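PDB 4PDC: CPXV018 protein from Cowpox virus, which probably acts as a viral MHC class I-like decoy that binds the activating receptor NKG2D of natural killer cells and T cells. Local coordinates for residues Glu76-Tyr82 against Asp94-Asn100; Phe51-Tyr55 against His137-Leu141; Ser19-Val23 against Phe59-Phe63; Ser28-Thr32 against Thr41-Met45. The protein carries 2 engineered substitutions. All coordinates share one frame; numbering follows the deposited sequence.

How the interactions relate
The four contacts build one platform, an antiparallel sheet carrying helices on one face. Interaction 1 joins two strands in one half of the sheet; interactions 3 and 4 lie in the other half, where Val23 of 19-23 pairs through its backbone with Ile30 and Ile31 of 28-32. Interaction 3 meets interaction 1 through Phe62 CE1, which packs 3.9 Å from Tyr80 CD2. Helix 51-64 serves both interactions 2 and 3, and Tyr55 and Leu141 of interaction 2 pack on Ile31 and Met45 of interaction 4. Interaction 2 ties the helices together about 22 Å from interaction 1, centre to centre, and lies beside a chain of another protein, probably the receptor.

Interaction 1 of 4, residues Glu76-Tyr82 against Asp94-Asn100; sequences EDLTYFY and DQDYLYN. Engineered in segment 94-100: Asp96 (natural residue Phe).
Residues Glu76-Tyr82 and Asp94-Asn100 run antiparallel, their axes 4.7 Å apart, with reciprocal backbone hydrogen bonds between Thr79 and Leu98 and between Phe81 and Asp96. At the end of the pairing Asn100 N still donates to Asp77 O, but the return bond is made by a side chain: Asp77 N donates a hydrogen bond to Asn100 OD1 (2.9 Å), which replaces a backbone carbonyl where the strand stops.

On the face bearing Tyr80 and Tyr97, polar side chains reach across the strands. Gln95 CG lies between the backbone N and the carbonyl carbon (chi1 63°) and the chain then runs extended, carrying OE1 to Tyr80 OH, which donates to it at 2.6 Å; the oxygen sits in the ring plane, while the amide is turned 69° against the ring. Gln95 NE2 is held by Glu122, so the amide is gripped at both ends. Tyr80 and Tyr97 run alongside each other from neighbouring strands, their planes inclined by 33°, with Tyr80 CD1 3.5 Å from Tyr97 CE2. Farther along, Tyr99 OH donates to the anti lone pair of Glu76 OE2 (2.6 Å), in the plane of the tyrosine ring, and OE1 of the same carboxylate accepts from Asn113. Leu78 CD2 abuts the ring edge at Tyr99 CD2 (3.5 Å).

The reverse face is simpler. Thr79 and Leu98 lie alongside each other, CB to CB 3.8 Å, and the engineered Asp96 runs beside Phe81, its OD2 3.9 Å from Phe81 CD2. Helix 113-126 covers the tyrosine-rich face through Trp117, Leu118 and Ser121, the arrangement of a beta hairpin in the floor of an MHC class I-like platform.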
loop_
_atom_site.group_PDB
_atom_site.type_symbol
_atom_site.label_atom_id
_atom_site.label_comp_id
_atom_site.label_asym_id
_atom_site.label_seq_id
_atom_site.Cartn_x
_atom_site.Cartn_y
_atom_site.Cartn_z
ATOM N N GLU E 76 -11.166 12.081 27.134
ATOM C CA GLU E 76 -11.545 11.644 25.796
ATOM C C GLU E 76 -10.983 10.257 25.528
ATOM O O GLU E 76 -9.772 10.045 25.601
ATOM C CB GLU E 76 -11.043 12.618 24.724
ATOM C CG GLU E 76 -11.853 13.892 24.607
ATOM C CD GLU E 76 -11.658 14.589 23.271
ATOM O OE1 GLU E 76 -10.494 14.758 22.843
ATOM O OE2 GLU E 76 -12.677 14.965 22.648
ATOM N N ASP E 77 -11.878 9.320 25.230
ATOM C CA ASP E 77 -11.500 7.965 24.862
ATOM C C ASP E 77 -11.932 7.691 23.430
ATOM O O ASP E 77 -13.115 7.751 23.106
ATOM C CB ASP E 77 -12.128 6.946 25.811
ATOM C CG ASP E 77 -11.626 5.541 25.566
ATOM O OD1 ASP E 77 -10.463 5.258 25.919
ATOM O OD2 ASP E 77 -12.392 4.717 25.022
ATOM N N LEU E 78 -10.957 7.395 22.579
ATOM C CA LEU E 78 -11.212 7.150 21.168
ATOM C C LEU E 78 -10.862 5.713 20.826
ATOM O O LEU E 78 -9.778 5.243 21.160
ATOM C CB LEU E 78 -10.402 8.117 20.305
ATOM C CG LEU E 78 -10.772 9.591 20.457
ATOM C CD1 LEU E 78 -9.680 10.470 19.891
ATOM C CD2 LEU E 78 -12.095 9.867 19.756
ATOM N N THR E 79 -11.787 5.017 20.172
ATOM C CA THR E 79 -11.533 3.650 19.732
ATOM C C THR E 79 -11.803 3.504 18.246
ATOM O O THR E 79 -12.766 4.059 17.719
ATOM C CB THR E 79 -12.397 2.630 20.494
ATOM O OG1 THR E 79 -12.173 2.761 21.903
ATOM C CG2 THR E 79 -12.067 1.208 20.067
ATOM N N TYR E 80 -10.930 2.754 17.583
ATOM C CA TYR E 80 -11.131 2.364 16.197
ATOM C C TYR E 80 -10.966 0.862 16.080
ATOM O O TYR E 80 -9.909 0.320 16.399
ATOM C CB TYR E 80 -10.151 3.081 15.276
ATOM C CG TYR E 80 -10.236 2.647 13.829
ATOM C CD1 TYR E 80 -11.425 2.757 13.116
ATOM C CD2 TYR E 80 -9.122 2.151 13.167
ATOM C CE1 TYR E 80 -11.503 2.372 11.786
ATOM C CE2 TYR E 80 -9.189 1.767 11.845
ATOM C CZ TYR E 80 -10.380 1.877 11.158
ATOM O OH TYR E 80 -10.440 1.492 9.835
ATOM N N PHE E 81 -12.023 0.199 15.628
ATOM C CA PHE E 81 -12.039 -1.251 15.498
ATOM C C PHE E 81 -12.059 -1.594 14.023
ATOM O O PHE E 81 -12.888 -1.074 13.288
ATOM C CB PHE E 81 -13.256 -1.833 16.219
ATOM C CG PHE E 81 -13.421 -3.313 16.044
ATOM C CD1 PHE E 81 -12.682 -4.201 16.805
ATOM C CD2 PHE E 81 -14.338 -3.818 15.136
ATOM C CE1 PHE E 81 -12.843 -5.567 16.653
ATOM C CE2 PHE E 81 -14.504 -5.183 14.979
ATOM C CZ PHE E 81 -13.757 -6.058 15.738
ATOM N N TYR E 82 -11.121 -2.433 13.589
ATOM C CA TYR E 82 -11.069 -2.872 12.200
ATOM C C TYR E 82 -10.892 -4.382 12.132
ATOM O O TYR E 82 -9.963 -4.936 12.727
ATOM C CB TYR E 82 -9.937 -2.178 11.436
ATOM C CG TYR E 82 -9.886 -2.608 9.991
ATOM C CD1 TYR E 82 -10.742 -2.048 9.052
ATOM C CD2 TYR E 82 -9.003 -3.594 9.567
ATOM C CE1 TYR E 82 -10.713 -2.446 7.731
ATOM C CE2 TYR E 82 -8.969 -3.999 8.247
ATOM C CZ TYR E 82 -9.823 -3.422 7.334
ATOM O OH TYR E 82 -9.796 -3.823 6.015
ATOM N N ASP E 94 -15.337 -5.033 8.439
ATOM C CA ASP E 94 -16.169 -4.345 9.407
ATOM C C ASP E 94 -15.303 -3.345 10.154
ATOM O O ASP E 94 -14.157 -3.644 10.488
ATOM C CB ASP E 94 -16.808 -5.349 10.373
ATOM C CG ASP E 94 -17.789 -4.700 11.326
ATOM O OD1 ASP E 94 -18.338 -3.637 10.971
ATOM O OD2 ASP E 94 -18.016 -5.254 12.425
ATOM N N GLN E 95 -15.829 -2.152 10.396
ATOM C CA GLN E 95 -15.103 -1.185 11.205
ATOM C C GLN E 95 -16.058 -0.328 12.014
ATOM O O GLN E 95 -17.156 0.003 11.562
ATOM C CB GLN E 95 -14.192 -0.305 10.335
ATOM C CG GLN E 95 -14.902 0.565 9.308
ATOM C CD GLN E 95 -13.942 1.445 8.513
ATOM O OE1 GLN E 95 -12.725 1.235 8.521
ATOM N NE2 GLN E 95 -14.489 2.440 7.822
ATOM N N ASP E 96 -15.624 0.006 13.226
ATOM C CA ASP E 96 -16.418 0.793 14.158
ATOM C C ASP E 96 -15.572 1.910 14.741
ATOM O O ASP E 96 -14.354 1.775 14.876
ATOM C CB ASP E 96 -16.964 -0.085 15.288
ATOM C CG ASP E 96 -17.959 -1.115 14.799
ATOM O OD1 ASP E 96 -18.786 -0.779 13.923
ATOM O OD2 ASP E 96 -17.912 -2.261 15.294
ATOM N N TYR E 97 -16.236 3.007 15.082
ATOM C CA TYR E 97 -15.615 4.135 15.760
ATOM C C TYR E 97 -16.360 4.399 17.063
ATOM O O TYR E 97 -17.587 4.527 17.049
ATOM C CB TYR E 97 -15.650 5.389 14.891
ATOM C CG TYR E 97 -15.148 5.208 13.479
ATOM C CD1 TYR E 97 -15.979 4.702 12.486
ATOM C CD2 TYR E 97 -13.853 5.567 13.131
ATOM C CE1 TYR E 97 -15.528 4.547 11.190
ATOM C CE2 TYR E 97 -13.392 5.415 11.839
ATOM C CZ TYR E 97 -14.235 4.905 10.871
ATOM O OH TYR E 97 -13.783 4.754 9.580
ATOM N N LEU E 98 -15.628 4.486 18.172
ATOM C CA LEU E 98 -16.230 4.782 19.472
ATOM C C LEU E 98 -15.640 6.048 20.069
ATOM O O LEU E 98 -14.422 6.251 20.052
ATOM C CB LEU E 98 -16.031 3.633 20.468
ATOM C CG LEU E 98 -16.341 2.204 20.032
ATOM C CD1 LEU E 98 -15.919 1.223 21.113
ATOM C CD2 LEU E 98 -17.813 2.067 19.736
ATOM N N TYR E 99 -16.520 6.892 20.598
ATOM C CA TYR E 99 -16.125 8.044 21.390
ATOM C C TYR E 99 -16.683 7.852 22.796
ATOM O O TYR E 99 -17.899 7.816 22.985
ATOM C CB TYR E 99 -16.640 9.343 20.769
ATOM C CG TYR E 99 -16.176 10.583 21.498
ATOM C CD1 TYR E 99 -16.919 11.119 22.540
ATOM C CD2 TYR E 99 -14.985 11.209 21.154
ATOM C CE1 TYR E 99 -16.493 12.247 23.213
ATOM C CE2 TYR E 99 -14.554 12.340 21.821
ATOM C CZ TYR E 99 -15.312 12.853 22.848
ATOM O OH TYR E 99 -14.889 13.976 23.514
ATOM N N ASN E 100 -15.789 7.718 23.771
ATOM C CA ASN E 100 -16.179 7.373 25.134
ATOM C C ASN E 100 -17.083 6.138 25.156
ATOM O O ASN E 100 -18.077 6.086 25.879
ATOM C CB ASN E 100 -16.861 8.567 25.806
ATOM C CG ASN E 100 -15.905 9.735 26.014
ATOM O OD1 ASN E 100 -14.690 9.551 26.063
ATOM N ND2 ASN E 100 -16.448 10.938 26.135
#

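Interaction 2 of 4, residues Phe51-Tyr55 against His137-Leu141; sequences FLPFY and HLRSL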
loop_
_atom_site.group_PDB
_atom_site.type_symbol
_atom_site.label_atom_id
_atom_site.label_comp_id
_atom_site.label_asym_id
_atom_site.label_seq_id
_atom_site.Cartn_x
_atom_site.Cartn_y
_atom_site.Cartn_z
ATOM N N PHE E 51 5.350 -10.284 11.110
ATOM C CA PHE E 51 4.165 -9.500 11.429
ATOM C C PHE E 51 4.395 -8.517 12.575
ATOM O O PHE E 51 3.952 -7.371 12.501
ATOM C CB PHE E 51 3.007 -10.444 11.741
ATOM C CG PHE E 51 2.644 -11.323 10.580
ATOM C CD1 PHE E 51 1.787 -10.868 9.596
ATOM C CD2 PHE E 51 3.201 -12.584 10.448
ATOM C CE1 PHE E 51 1.469 -11.664 8.511
ATOM C CE2 PHE E 51 2.885 -13.387 9.367
ATOM C CZ PHE E 51 2.022 -12.926 8.397
ATOM N N LEU E 52 5.098 -8.948 13.618
ATOM C CA LEU E 52 5.364 -8.070 14.756
ATOM C C LEU E 52 6.074 -6.773 14.335
ATOM O O LEU E 52 5.623 -5.683 14.693
ATOM C CB LEU E 52 6.192 -8.797 15.823
ATOM C CG LEU E 52 5.508 -9.947 16.572
ATOM C CD1 LEU E 52 6.476 -10.566 17.573
ATOM C CD2 LEU E 52 4.233 -9.498 17.278
ATOM N N PRO E 53 7.180 -6.877 13.576
ATOM C CA PRO E 53 7.870 -5.628 13.213
ATOM C C PRO E 53 7.047 -4.760 12.271
ATOM O O PRO E 53 7.128 -3.536 12.347
ATOM C CB PRO E 53 9.156 -6.113 12.531
ATOM C CG PRO E 53 8.865 -7.499 12.098
ATOM C CD PRO E 53 7.902 -8.065 13.094
ATOM N N PHE E 54 6.262 -5.392 11.404
ATOM C CA PHE E 54 5.384 -4.675 10.489
ATOM C C PHE E 54 4.317 -3.910 11.272
ATOM O O PHE E 54 4.121 -2.714 11.060
ATOM C CB PHE E 54 4.736 -5.651 9.500
ATOM C CG PHE E 54 3.797 -5.002 8.521
ATOM C CD1 PHE E 54 4.284 -4.371 7.388
ATOM C CD2 PHE E 54 2.430 -5.039 8.721
ATOM C CE1 PHE E 54 3.423 -3.782 6.480
ATOM C CE2 PHE E 54 1.563 -4.448 7.816
ATOM C CZ PHE E 54 2.063 -3.819 6.695
ATOM N N TYR E 55 3.643 -4.601 12.186
ATOM C CA TYR E 55 2.589 -3.982 12.980
ATOM C C TYR E 55 3.144 -2.902 13.903
ATOM O O TYR E 55 2.478 -1.895 14.150
ATOM C CB TYR E 55 1.839 -5.031 13.809
ATOM C CG TYR E 55 1.000 -6.005 12.995
ATOM C CD1 TYR E 55 0.418 -5.626 11.788
ATOM C CD2 TYR E 55 0.788 -7.304 13.443
ATOM C CE1 TYR E 55 -0.347 -6.523 11.048
ATOM C CE2 TYR E 55 0.026 -8.202 12.715
ATOM C CZ TYR E 55 -0.535 -7.808 11.518
ATOM O OH TYR E 55 -1.282 -8.707 10.800
ATOM N N HIS E 137 -2.744 -11.553 5.616
ATOM C CA HIS E 137 -2.157 -11.739 6.942
ATOM C C HIS E 137 -2.971 -12.752 7.740
ATOM O O HIS E 137 -2.414 -13.633 8.399
ATOM C CB HIS E 137 -2.084 -10.420 7.714
ATOM C CG HIS E 137 -1.017 -9.490 7.230
ATOM N ND1 HIS E 137 -0.375 -8.600 8.066
ATOM C CD2 HIS E 137 -0.481 -9.306 6.001
ATOM C CE1 HIS E 137 0.510 -7.909 7.371
ATOM N NE2 HIS E 137 0.465 -8.318 6.115
ATOM N N LEU E 138 -4.292 -12.616 7.677
ATOM C CA LEU E 138 -5.201 -13.517 8.377
ATOM C C LEU E 138 -4.941 -14.970 7.984
ATOM O O LEU E 138 -4.788 -15.835 8.841
ATOM C CB LEU E 138 -6.655 -13.134 8.085
ATOM C CG LEU E 138 -7.744 -14.131 8.492
ATOM C CD1 LEU E 138 -7.660 -14.475 9.975
ATOM C CD2 LEU E 138 -9.120 -13.577 8.151
ATOM N N ARG E 139 -4.877 -15.231 6.686
ATOM C CA ARG E 139 -4.646 -16.581 6.198
ATOM C C ARG E 139 -3.262 -17.091 6.615
ATOM O O ARG E 139 -3.101 -18.256 6.978
ATOM C CB ARG E 139 -4.808 -16.616 4.677
ATOM C CG ARG E 139 -6.245 -16.381 4.227
ATOM C CD ARG E 139 -6.360 -16.302 2.714
ATOM N NE ARG E 139 -6.039 -17.572 2.074
ATOM C CZ ARG E 139 -5.748 -17.707 0.786
ATOM N NH1 ARG E 139 -5.732 -16.646 -0.011
ATOM N NH2 ARG E 139 -5.463 -18.905 0.294
ATOM N N SER E 140 -2.268 -16.212 6.587
ATOM C CA SER E 140 -0.922 -16.594 6.998
ATOM C C SER E 140 -0.871 -16.877 8.500
ATOM O O SER E 140 -0.146 -17.768 8.949
ATOM C CB SER E 140 0.081 -15.498 6.631
ATOM O OG SER E 140 0.018 -15.194 5.247
ATOM N N LEU E 141 -1.643 -16.125 9.280
ATOM C CA LEU E 141 -1.646 -16.300 10.732
ATOM C C LEU E 141 -2.429 -17.545 11.134
ATOM O O LEU E 141 -2.075 -18.224 12.098
ATOM C CB LEU E 141 -2.226 -15.064 11.422
ATOM C CG LEU E 141 -1.349 -13.809 11.379
ATOM C CD1 LEU E 141 -2.149 -12.593 11.816
ATOM C CD2 LEU E 141 -0.099 -13.969 12.241
#
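An aromatic cluster bridges helix 51-64 and helix 131-146: Phe51, Phe54 and Tyr55 of the first gather round His137 of the second. The local axes stay 13.3 Å apart, so side chains alone span the gap. Tyr55 OH and His137 ND1 share a nearly straight hydrogen bond of 2.9 Å, made at the edge of the imidazole; either atom could be the donor. This bond and the phenylalanines packed around it restrain the rotation of the imidazole. Phe51 turns its edge to one imidazole face, with CE1 3.5 Å from His137 CG and the planes at 80°. Phe54, its CG anti to the backbone N (chi1 179°) where Phe51 and Tyr55 keep CG beside it, offers its own face instead, and His137 brings CE1 to within 3.6 Å of Phe54 CE2 in an offset edge-to-face pair.

Phe51 is also gripped from the second helix. Leu141 CD2 sits over its ring, 4.1 Å from the centroid, in a CH-pi contact, while Ser140 CB approaches Phe51 CZ at 3.7 Å. A chain of another protein packs on Phe54, His137 and Ser140, so the cluster lies next to a binding interface. Rings meeting between the helices are consistent with an MHC class I-like platform whose groove is closed rather than open to peptide.

Interaction 3 of 4, residues Ser19-Val23 against Phe59-Phe63; sequences STVDV and FSEFF
Ser19 meets Phe63 where strand 16-25 passes beneath helix 51-64: its CB sits over the centre of the phenyl ring, 3.6 Å from the centroid and only 4° off the normal, a CH-pi contact. The opposite face of that ring is covered by Phe62 CD2 of the same helix, so Phe63 is sandwiched. At Thr20 the bond to CB is directed away from the helix, and the backbone takes part instead, with Thr20 O lying at the ring edge 3.6 Å from Phe63 CZ.

Val21 then wedges between the two phenylalanines. With CG1 anti to the backbone N (chi1 -170°), its methyls split: CG1 lies over one face of Phe59, 3.8 Å from the ring centroid and displaced toward the rim, whereas CG2 touches the edge of Phe63 at CE2 (3.6 Å). Val23 closes the row, its CG2 meeting the edge of Phe59 at CZ, 3.7 Å away.

No hydrogen bond crosses the contact. Alternate strand residues supply the inward groups, and the helix answers with two rings one turn apart, the local axes being 9.5 Å apart and inclined at 136°. Phe8 of the adjoining strand 2-13 meets Phe59 edge-to-face and stacks on Phe62, extending the hydrophobic layer. Such a helix laid obliquely over an antiparallel sheet is the basic alpha-on-beta packing of the MHC class I-like platform fold.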
loop_
_atom_site.group_PDB
_atom_site.type_symbol
_atom_site.label_atom_id
_atom_site.label_comp_id
_atom_site.label_asym_id
_atom_site.label_seq_id
_atom_site.Cartn_x
_atom_site.Cartn_y
_atom_site.Cartn_z
ATOM N N SER E 19 -1.845 4.943 24.487
ATOM C CA SER E 19 -2.083 4.409 23.155
ATOM C C SER E 19 -1.895 2.905 23.194
ATOM O O SER E 19 -0.844 2.427 23.618
ATOM C CB SER E 19 -1.133 5.037 22.138
ATOM O OG SER E 19 -1.100 6.445 22.284
ATOM N N THR E 20 -2.911 2.160 22.766
ATOM C CA THR E 20 -2.828 0.706 22.769
ATOM C C THR E 20 -3.476 0.102 21.528
ATOM O O THR E 20 -4.414 0.664 20.964
ATOM C CB THR E 20 -3.495 0.108 24.026
ATOM O OG1 THR E 20 -4.909 0.316 23.967
ATOM C CG2 THR E 20 -2.947 0.754 25.292
ATOM N N VAL E 21 -2.952 -1.040 21.098
ATOM C CA VAL E 21 -3.591 -1.829 20.053
ATOM C C VAL E 21 -3.620 -3.299 20.458
ATOM O O VAL E 21 -2.640 -3.815 20.991
ATOM C CB VAL E 21 -2.875 -1.697 18.701
ATOM C CG1 VAL E 21 -3.717 -2.327 17.602
ATOM C CG2 VAL E 21 -2.589 -0.234 18.380
ATOM N N ASP E 22 -4.758 -3.946 20.212
ATOM C CA ASP E 22 -4.932 -5.383 20.411
ATOM C C ASP E 22 -5.231 -6.055 19.080
ATOM O O ASP E 22 -6.089 -5.592 18.326
ATOM C CB ASP E 22 -6.074 -5.678 21.388
ATOM C CG ASP E 22 -5.854 -5.066 22.754
ATOM O OD1 ASP E 22 -4.700 -5.059 23.227
ATOM O OD2 ASP E 22 -6.841 -4.589 23.353
ATOM N N VAL E 23 -4.524 -7.142 18.793
ATOM C CA VAL E 23 -4.793 -7.935 17.598
ATOM C C VAL E 23 -5.384 -9.270 18.015
ATOM O O VAL E 23 -4.747 -10.040 18.735
ATOM C CB VAL E 23 -3.532 -8.172 16.768
ATOM C CG1 VAL E 23 -3.887 -8.824 15.441
ATOM C CG2 VAL E 23 -2.796 -6.858 16.532
ATOM N N PHE E 59 1.325 0.505 13.695
ATOM C CA PHE E 59 0.632 0.955 14.896
ATOM C C PHE E 59 1.205 2.283 15.393
ATOM O O PHE E 59 0.454 3.207 15.706
ATOM C CB PHE E 59 0.705 -0.109 15.998
ATOM C CG PHE E 59 -0.035 -1.386 15.671
ATOM C CD1 PHE E 59 -0.807 -1.494 14.520
ATOM C CD2 PHE E 59 0.047 -2.483 16.516
ATOM C CE1 PHE E 59 -1.481 -2.669 14.219
ATOM C CE2 PHE E 59 -0.626 -3.665 16.219
ATOM C CZ PHE E 59 -1.389 -3.755 15.072
ATOM N N SER E 60 2.528 2.387 15.462
ATOM C CA SER E 60 3.164 3.623 15.920
ATOM C C SER E 60 2.767 4.798 15.029
ATOM O O SER E 60 2.411 5.872 15.522
ATOM C CB SER E 60 4.687 3.474 15.944
ATOM O OG SER E 60 5.084 2.466 16.854
ATOM N N GLU E 61 2.812 4.580 13.718
ATOM C CA GLU E 61 2.443 5.613 12.757
ATOM C C GLU E 61 0.960 5.980 12.857
ATOM O O GLU E 61 0.594 7.140 12.684
ATOM C CB GLU E 61 2.775 5.158 11.335
ATOM C CG GLU E 61 4.266 4.990 11.065
ATOM C CD GLU E 61 5.013 6.311 10.984
ATOM O OE1 GLU E 61 4.360 7.376 11.003
ATOM O OE2 GLU E 61 6.261 6.282 10.898
ATOM N N PHE E 62 0.109 4.994 13.135
ATOM C CA PHE E 62 -1.324 5.242 13.299
ATOM C C PHE E 62 -1.573 6.344 14.322
ATOM O O PHE E 62 -2.395 7.235 14.105
ATOM C CB PHE E 62 -2.056 3.962 13.726
ATOM C CG PHE E 62 -3.524 4.164 14.004
ATOM C CD1 PHE E 62 -4.462 3.998 13.000
ATOM C CD2 PHE E 62 -3.966 4.513 15.273
ATOM C CE1 PHE E 62 -5.816 4.185 13.256
ATOM C CE2 PHE E 62 -5.314 4.694 15.535
ATOM C CZ PHE E 62 -6.237 4.534 14.524
ATOM N N PHE E 63 -0.854 6.283 15.438
ATOM C CA PHE E 63 -1.030 7.262 16.502
ATOM C C PHE E 63 -0.277 8.562 16.231
ATOM O O PHE E 63 -0.789 9.645 16.499
ATOM C CB PHE E 63 -0.584 6.673 17.838
ATOM C CG PHE E 63 -1.488 5.587 18.347
ATOM C CD1 PHE E 63 -2.739 5.894 18.855
ATOM C CD2 PHE E 63 -1.089 4.261 18.315
ATOM C CE1 PHE E 63 -3.576 4.899 19.325
ATOM C CE2 PHE E 63 -1.920 3.263 18.783
ATOM C CZ PHE E 63 -3.167 3.582 19.287
#

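Interaction 4 of 4, residues Ser28-Thr32 against Thr41-Met45; sequences SQIIT and TIPFM
Ile30 carries the tight part of this contact, receiving Ile42, Phe44 and Met45 from the turn that follows strand 38-40. Its carbonyl oxygen accepts Thr41 N at 2.8 Å; the N-H points well at the oxygen, but the donor stands 55° out of the carbonyl plane, not on a lone pair. Ile42 CG2 presses on Ile30 CB at 3.7 Å and also covers one face of the Phe44 ring, whose CZ comes 3.9 Å from Ile30 CG2. Met45 folds back on itself, chi2 and chi3 both -55°, which brings CE to 3.9 Å from Ile31 CD1. Its backbone N bonds to Ile42 O, fixing the short 3-10 turn. Leu141 of helix 131-146 packs against both Ile30 and Met45.

Against this side, with its buried Ile30, Ile31 and Met45, the flank of Gln29, Thr32 and Thr41 is more polar and held more lightly. Thr41 OG1 gives a weak hydrogen bond to Gln29 O (3.0 Å), and the amide oxygen Gln29 OE1 lies 3.5 Å from Thr41 CG2. The same methyl touches Thr32 CG2 at 3.6 Å, the two side chains lying roughly perpendicular, while Thr32 OG1 turns to Asp22 on the adjoining strand. Two residues, Ile30 and Ile31, stand opposite the single Val23 of strand 16-25, which makes a classic beta bulge, here at the start of a strand near the sheet edge where the connection to the first platform helix folds back over it.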
loop_
_atom_site.group_PDB
_atom_site.type_symbol
_atom_site.label_atom_id
_atom_site.label_comp_id
_atom_site.label_asym_id
_atom_site.label_seq_id
_atom_site.Cartn_x
_atom_site.Cartn_y
_atom_site.Cartn_z
ATOM N N SER E 28 -9.480 -14.226 19.861
ATOM C CA SER E 28 -8.407 -14.564 20.788
ATOM C C SER E 28 -7.223 -13.637 20.537
ATOM O O SER E 28 -6.733 -13.543 19.414
ATOM C CB SER E 28 -7.993 -16.026 20.627
ATOM O OG SER E 28 -6.751 -16.275 21.262
ATOM N N GLN E 29 -6.772 -12.942 21.579
ATOM C CA GLN E 29 -5.690 -11.976 21.429
ATOM C C GLN E 29 -4.370 -12.681 21.143
ATOM O O GLN E 29 -4.004 -13.629 21.842
ATOM C CB GLN E 29 -5.563 -11.111 22.684
ATOM C CG GLN E 29 -4.635 -9.925 22.517
ATOM C CD GLN E 29 -4.373 -9.208 23.826
ATOM O OE1 GLN E 29 -3.592 -9.673 24.653
ATOM N NE2 GLN E 29 -5.033 -8.077 24.023
ATOM N N ILE E 30 -3.661 -12.211 20.116
ATOM C CA ILE E 30 -2.397 -12.816 19.707
ATOM C C ILE E 30 -1.239 -11.820 19.770
ATOM O O ILE E 30 -0.085 -12.215 19.923
ATOM C CB ILE E 30 -2.484 -13.400 18.276
ATOM C CG1 ILE E 30 -2.811 -12.310 17.250
ATOM C CG2 ILE E 30 -3.528 -14.509 18.225
ATOM C CD1 ILE E 30 -2.570 -12.732 15.807
ATOM N N ILE E 31 -1.553 -10.534 19.644
ATOM C CA ILE E 31 -0.550 -9.475 19.699
ATOM C C ILE E 31 -1.098 -8.300 20.500
ATOM O O ILE E 31 -2.303 -8.045 20.493
ATOM C CB ILE E 31 -0.150 -8.990 18.283
ATOM C CG1 ILE E 31 0.426 -10.137 17.450
ATOM C CG2 ILE E 31 0.866 -7.861 18.357
ATOM C CD1 ILE E 31 0.491 -9.821 15.967
ATOM N N THR E 32 -0.217 -7.586 21.193
ATOM C CA THR E 32 -0.607 -6.356 21.868
ATOM C C THR E 32 0.509 -5.325 21.755
ATOM O O THR E 32 1.683 -5.669 21.612
ATOM C CB THR E 32 -0.964 -6.600 23.355
ATOM O OG1 THR E 32 -1.576 -5.425 23.905
ATOM C CG2 THR E 32 0.264 -6.969 24.166
ATOM N N THR E 41 1.222 -12.512 22.405
ATOM C CA THR E 41 0.438 -12.915 23.572
ATOM C C THR E 41 -0.123 -14.318 23.370
ATOM O O THR E 41 -1.074 -14.725 24.033
ATOM C CB THR E 41 -0.723 -11.935 23.851
ATOM O OG1 THR E 41 -1.637 -11.936 22.748
ATOM C CG2 THR E 41 -0.195 -10.521 24.067
ATOM N N ILE E 42 0.482 -15.046 22.442
ATOM C CA ILE E 42 0.107 -16.419 22.154
ATOM C C ILE E 42 1.392 -17.144 21.747
ATOM O O ILE E 42 2.250 -16.546 21.098
ATOM C CB ILE E 42 -0.969 -16.493 21.042
ATOM C CG1 ILE E 42 -1.614 -17.878 20.982
ATOM C CG2 ILE E 42 -0.382 -16.114 19.692
ATOM C CD1 ILE E 42 -2.482 -18.199 22.179
ATOM N N PRO E 43 1.552 -18.419 22.150
ATOM C CA PRO E 43 2.817 -19.105 21.853
ATOM C C PRO E 43 3.235 -19.109 20.378
ATOM O O PRO E 43 4.427 -18.961 20.100
ATOM C CB PRO E 43 2.547 -20.533 22.333
ATOM C CG PRO E 43 1.588 -20.362 23.454
ATOM C CD PRO E 43 0.704 -19.209 23.064
ATOM N N PHE E 44 2.297 -19.266 19.449
ATOM C CA PHE E 44 2.680 -19.427 18.048
ATOM C C PHE E 44 3.194 -18.124 17.432
ATOM O O PHE E 44 3.699 -18.129 16.313
ATOM C CB PHE E 44 1.510 -19.998 17.221
ATOM C CG PHE E 44 0.425 -19.006 16.884
ATOM C CD1 PHE E 44 0.574 -18.119 15.830
ATOM C CD2 PHE E 44 -0.767 -19.003 17.586
ATOM C CE1 PHE E 44 -0.428 -17.223 15.509
ATOM C CE2 PHE E 44 -1.777 -18.108 17.266
ATOM C CZ PHE E 44 -1.605 -17.217 16.225
ATOM N N MET E 45 3.099 -17.021 18.171
ATOM C CA MET E 45 3.612 -15.733 17.699
ATOM C C MET E 45 5.015 -15.430 18.229
ATOM O O MET E 45 5.660 -14.481 17.789
ATOM C CB MET E 45 2.659 -14.604 18.098
ATOM C CG MET E 45 1.380 -14.547 17.269
ATOM S SD MET E 45 1.668 -14.446 15.490
ATOM C CE MET E 45 2.733 -13.017 15.375
#